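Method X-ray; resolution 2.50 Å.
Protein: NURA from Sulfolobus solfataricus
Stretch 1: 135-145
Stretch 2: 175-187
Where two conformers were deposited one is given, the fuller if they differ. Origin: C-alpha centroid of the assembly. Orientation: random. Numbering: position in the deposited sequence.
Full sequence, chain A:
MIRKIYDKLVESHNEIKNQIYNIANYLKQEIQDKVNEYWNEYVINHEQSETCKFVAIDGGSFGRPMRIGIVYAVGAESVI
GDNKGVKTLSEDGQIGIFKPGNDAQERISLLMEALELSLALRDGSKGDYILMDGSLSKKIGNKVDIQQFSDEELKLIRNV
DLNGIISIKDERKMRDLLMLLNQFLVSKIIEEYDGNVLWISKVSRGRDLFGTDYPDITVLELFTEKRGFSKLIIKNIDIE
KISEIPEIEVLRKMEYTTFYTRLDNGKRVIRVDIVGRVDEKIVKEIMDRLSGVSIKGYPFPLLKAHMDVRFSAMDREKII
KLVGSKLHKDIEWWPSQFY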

# COMPACT_ATOMS: atom_id res chain seq x y z
N SER A 135 7.26 -8.72 -13.96
CA SER A 135 8.20 -9.84 -13.98
C SER A 135 7.51 -11.20 -13.89
O SER A 135 6.42 -11.32 -13.32
CB SER A 135 9.10 -9.73 -12.79
OG SER A 135 8.27 -9.68 -11.62
N LEU A 136 8.18 -12.22 -14.42
CA LEU A 136 7.70 -13.60 -14.28
C LEU A 136 7.49 -13.94 -12.79
O LEU A 136 6.43 -14.36 -12.40
CB LEU A 136 8.68 -14.58 -14.95
CG LEU A 136 8.27 -16.05 -15.12
CD1 LEU A 136 6.83 -16.17 -15.66
CD2 LEU A 136 9.23 -16.80 -16.03
N SER A 137 8.50 -13.71 -11.98
CA SER A 137 8.46 -14.02 -10.54
C SER A 137 7.27 -13.39 -9.89
O SER A 137 6.60 -14.04 -9.14
CB SER A 137 9.74 -13.53 -9.83
OG SER A 137 10.26 -12.28 -10.39
N LYS A 138 6.97 -12.12 -10.18
CA LYS A 138 5.87 -11.47 -9.50
C LYS A 138 4.49 -11.96 -9.97
O LYS A 138 3.58 -12.08 -9.17
CB LYS A 138 5.99 -9.92 -9.52
CG LYS A 138 6.69 -9.34 -8.22
CD LYS A 138 7.18 -7.87 -8.36
CE LYS A 138 8.27 -7.52 -7.31
NZ LYS A 138 9.24 -6.44 -7.77
N LYS A 139 4.35 -12.24 -11.26
CA LYS A 139 3.07 -12.71 -11.83
C LYS A 139 2.70 -14.10 -11.32
O LYS A 139 1.51 -14.41 -11.14
CB LYS A 139 3.14 -12.77 -13.35
CG LYS A 139 3.23 -11.41 -14.03
CD LYS A 139 1.89 -10.74 -14.18
CE LYS A 139 1.98 -9.21 -14.27
NZ LYS A 139 1.70 -8.72 -15.65
N ILE A 140 3.72 -14.93 -11.09
CA ILE A 140 3.54 -16.26 -10.55
C ILE A 140 3.05 -16.23 -9.12
O ILE A 140 2.31 -17.11 -8.73
CB ILE A 140 4.85 -17.05 -10.59
CG1 ILE A 140 5.00 -17.73 -11.95
CG2 ILE A 140 4.92 -18.09 -9.45
CD1 ILE A 140 6.10 -18.71 -11.97
N GLY A 141 3.48 -15.23 -8.35
CA GLY A 141 3.03 -15.06 -6.97
C GLY A 141 3.73 -16.02 -6.05
O GLY A 141 4.59 -16.78 -6.50
N ASN A 142 3.38 -15.99 -4.76
CA ASN A 142 4.01 -16.85 -3.75
C ASN A 142 3.41 -18.24 -3.75
O ASN A 142 2.46 -18.52 -4.46
CB ASN A 142 3.88 -16.25 -2.33
CG ASN A 142 4.67 -14.94 -2.15
OD1 ASN A 142 5.64 -14.67 -2.88
ND2 ASN A 142 4.26 -14.14 -1.16
N LYS A 143 3.97 -19.10 -2.91
CA LYS A 143 3.54 -20.48 -2.79
C LYS A 143 2.19 -20.55 -2.03
O LYS A 143 1.97 -19.80 -1.08
CB LYS A 143 4.65 -21.27 -2.08
CG LYS A 143 6.07 -21.06 -2.73
CD LYS A 143 7.11 -22.11 -2.27
CE LYS A 143 8.40 -22.02 -3.09
NZ LYS A 143 9.30 -23.20 -2.88
N VAL A 144 1.30 -21.45 -2.47
CA VAL A 144 -0.08 -21.55 -1.93
C VAL A 144 -0.49 -22.88 -1.25
O VAL A 144 -0.28 -23.98 -1.78
CB VAL A 144 -1.08 -21.26 -3.05
CG1 VAL A 144 -2.25 -22.22 -2.98
CG2 VAL A 144 -1.56 -19.81 -2.97
N ASP A 145 -1.11 -22.77 -0.08
CA ASP A 145 -1.56 -23.94 0.65
C ASP A 145 -2.69 -24.65 -0.11
O ASP A 145 -3.82 -24.15 -0.16
CB ASP A 145 -2.03 -23.56 2.04
CG ASP A 145 -2.37 -24.77 2.90
OD1 ASP A 145 -2.21 -25.91 2.43
OD2 ASP A 145 -2.82 -24.56 4.05
N ARG A 175 -8.41 -14.96 -1.82
CA ARG A 175 -7.06 -14.56 -2.16
C ARG A 175 -6.31 -15.78 -2.67
O ARG A 175 -5.68 -15.71 -3.71
CB ARG A 175 -6.34 -13.94 -0.98
CG ARG A 175 -4.80 -13.89 -1.14
CD ARG A 175 -4.10 -13.56 0.16
NE ARG A 175 -4.60 -14.43 1.24
CZ ARG A 175 -3.88 -15.29 1.94
NH1 ARG A 175 -2.56 -15.40 1.75
NH2 ARG A 175 -4.47 -16.03 2.87
N ASP A 176 -6.39 -16.89 -1.95
CA ASP A 176 -5.61 -18.09 -2.28
C ASP A 176 -6.08 -18.77 -3.56
O ASP A 176 -5.25 -19.18 -4.37
CB ASP A 176 -5.57 -19.07 -1.10
CG ASP A 176 -4.54 -18.68 -0.04
OD1 ASP A 176 -3.95 -17.58 -0.14
OD2 ASP A 176 -4.30 -19.48 0.88
N LEU A 177 -7.39 -18.85 -3.77
CA LEU A 177 -7.90 -19.31 -5.06
C LEU A 177 -7.45 -18.44 -6.21
O LEU A 177 -7.14 -18.96 -7.27
CB LEU A 177 -9.41 -19.37 -5.07
CG LEU A 177 -10.06 -20.63 -4.56
CD1 LEU A 177 -11.57 -20.52 -4.82
CD2 LEU A 177 -9.46 -21.90 -5.19
N LEU A 178 -7.44 -17.13 -6.03
CA LEU A 178 -7.00 -16.22 -7.11
C LEU A 178 -5.51 -16.40 -7.41
O LEU A 178 -5.12 -16.37 -8.55
CB LEU A 178 -7.33 -14.77 -6.79
CG LEU A 178 -8.80 -14.38 -6.99
CD1 LEU A 178 -9.21 -13.08 -6.24
CD2 LEU A 178 -9.09 -14.27 -8.46
N MSE A 179 -4.70 -16.61 -6.38
CA MSE A 179 -3.29 -16.88 -6.56
C MSE A 179 -3.10 -18.12 -7.43
O MSE A 179 -2.35 -18.10 -8.41
CB MSE A 179 -2.61 -17.08 -5.21
CG MSE A 179 -2.43 -15.80 -4.45
SE MSE A 179 -1.60 -16.06 -2.73
CE MSE A 179 0.19 -16.55 -3.36
N LEU A 180 -3.80 -19.20 -7.07
CA LEU A 180 -3.76 -20.43 -7.86
C LEU A 180 -4.14 -20.19 -9.32
O LEU A 180 -3.41 -20.59 -10.23
CB LEU A 180 -4.69 -21.50 -7.27
CG LEU A 180 -4.03 -22.65 -6.49
CD1 LEU A 180 -5.08 -23.69 -6.14
CD2 LEU A 180 -2.90 -23.31 -7.28
N LEU A 181 -5.27 -19.51 -9.54
CA LEU A 181 -5.72 -19.18 -10.89
C LEU A 181 -4.61 -18.53 -11.73
O LEU A 181 -4.35 -18.93 -12.87
CB LEU A 181 -6.93 -18.25 -10.85
CG LEU A 181 -7.57 -17.98 -12.22
CD1 LEU A 181 -7.86 -19.30 -12.94
CD2 LEU A 181 -8.81 -17.12 -12.11
N ASN A 182 -3.95 -17.53 -11.17
CA ASN A 182 -2.84 -16.92 -11.87
C ASN A 182 -1.72 -17.93 -12.22
O ASN A 182 -1.22 -17.93 -13.35
CB ASN A 182 -2.29 -15.78 -11.07
CG ASN A 182 -3.29 -14.69 -10.86
OD1 ASN A 182 -4.29 -14.62 -11.56
ND2 ASN A 182 -3.03 -13.82 -9.90
N GLN A 183 -1.35 -18.79 -11.29
CA GLN A 183 -0.30 -19.79 -11.54
C GLN A 183 -0.69 -20.73 -12.68
O GLN A 183 0.13 -21.06 -13.53
CB GLN A 183 0.05 -20.58 -10.27
CG GLN A 183 0.83 -19.77 -9.23
CD GLN A 183 1.21 -20.54 -7.96
OE1 GLN A 183 0.73 -21.64 -7.68
NE2 GLN A 183 2.10 -19.93 -7.17
N PHE A 184 -1.95 -21.12 -12.70
CA PHE A 184 -2.49 -21.99 -13.73
C PHE A 184 -2.55 -21.26 -15.06
O PHE A 184 -2.20 -21.83 -16.10
CB PHE A 184 -3.87 -22.49 -13.31
CG PHE A 184 -4.61 -23.25 -14.38
CD1 PHE A 184 -4.27 -24.57 -14.68
CD2 PHE A 184 -5.68 -22.67 -15.05
CE1 PHE A 184 -4.97 -25.28 -15.66
CE2 PHE A 184 -6.39 -23.38 -16.02
CZ PHE A 184 -6.04 -24.68 -16.32
N LEU A 185 -2.95 -19.99 -15.03
CA LEU A 185 -2.94 -19.15 -16.23
C LEU A 185 -1.55 -18.87 -16.82
O LEU A 185 -1.37 -18.90 -18.05
CB LEU A 185 -3.66 -17.84 -15.92
CG LEU A 185 -5.15 -18.05 -15.79
CD1 LEU A 185 -5.79 -16.77 -15.28
CD2 LEU A 185 -5.78 -18.50 -17.11
N VAL A 186 -0.57 -18.56 -15.98
CA VAL A 186 0.82 -18.42 -16.48
C VAL A 186 1.20 -19.73 -17.13
O VAL A 186 1.77 -19.74 -18.21
CB VAL A 186 1.83 -18.13 -15.37
CG1 VAL A 186 3.23 -18.34 -15.86
CG2 VAL A 186 1.63 -16.72 -14.85
N SER A 187 0.87 -20.83 -16.47
CA SER A 187 1.30 -22.14 -16.97
C SER A 187 0.77 -22.47 -18.35
O SER A 187 1.47 -23.12 -19.12
CB SER A 187 0.88 -23.25 -16.00
OG SER A 187 1.58 -23.08 -14.80

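The apolar part of this contact is laid along one side of the long helix 175-187, and the partner segment runs past it in a largely reversed sense: the short helix 136-140 makes an angle of 134° with it, at a closest axial approach of 9.8 Å. Val144, which gives up more surface to the other stretch than any other residue here, points toward the long helix and spreads its two methyl groups over neighbouring side chains. Its CG2 lies 3.7 Å from CB of Met179, a selenomethionine, while its CG1 reaches to 4.0 Å from CG of Leu180. The same CG2 also rests 4.0 Å from the backbone O of Asp176, so the valine packs against the helix main chain as well as its side chains.

Met179 itself points toward the partner segment, and its chain bends at chi3 (p) to bring the terminal methyl against the segment that follows the short helix. There CE sits 3.2 Å from Asn142 O and 3.8 Å from Asn142 CB; the CA-to-CB bond of Asn142 points away overall, although CB itself touches the methyl. Gly141 passes close by with a positive phi of 79°, a conformation that favours glycine, and marks the point where the chain leaves the helix.

Two turns along the long helix, Val186 forms a second apolar patch. Its CG1 packs 4.2 Å from Leu136 CD1 and 4.3 Å from Ile140 CG1, residues one helical turn apart, so a single methyl serves both. The leucine CA-to-CB bond is directed sideways, but the end of its side chain comes nearer to the long helix. Beside this patch, CB of Asn182 approaches Lys139 O at 4.0 Å.

Between the two patches lies the polar link, supplied by Gln183. An extended chi2 (t) carries its amide to the end of the short helix, where NE2 donates a hydrogen bond to Ile140 O at 3.2 Å, with an N-H...O angle of 149°. Gln183 CG lies 3.1 Å from the same Ile140 O, so the side chain is pressed closely against this carbonyl. NE2 is also 3.1 Å from Asn142 O, so the amide lies near a second carbonyl, that of the segment after the helix.

Farther out, each segment is braced internally. Ser135 caps the short helix, its OG accepting from Lys138 N at 3.1 Å. On the long helix, Arg175 NH1 and Asp176 OD1 form a salt bridge at 3.2 Å, with the oxygen well out of the guanidinium plane, so the attraction is one of charge alone.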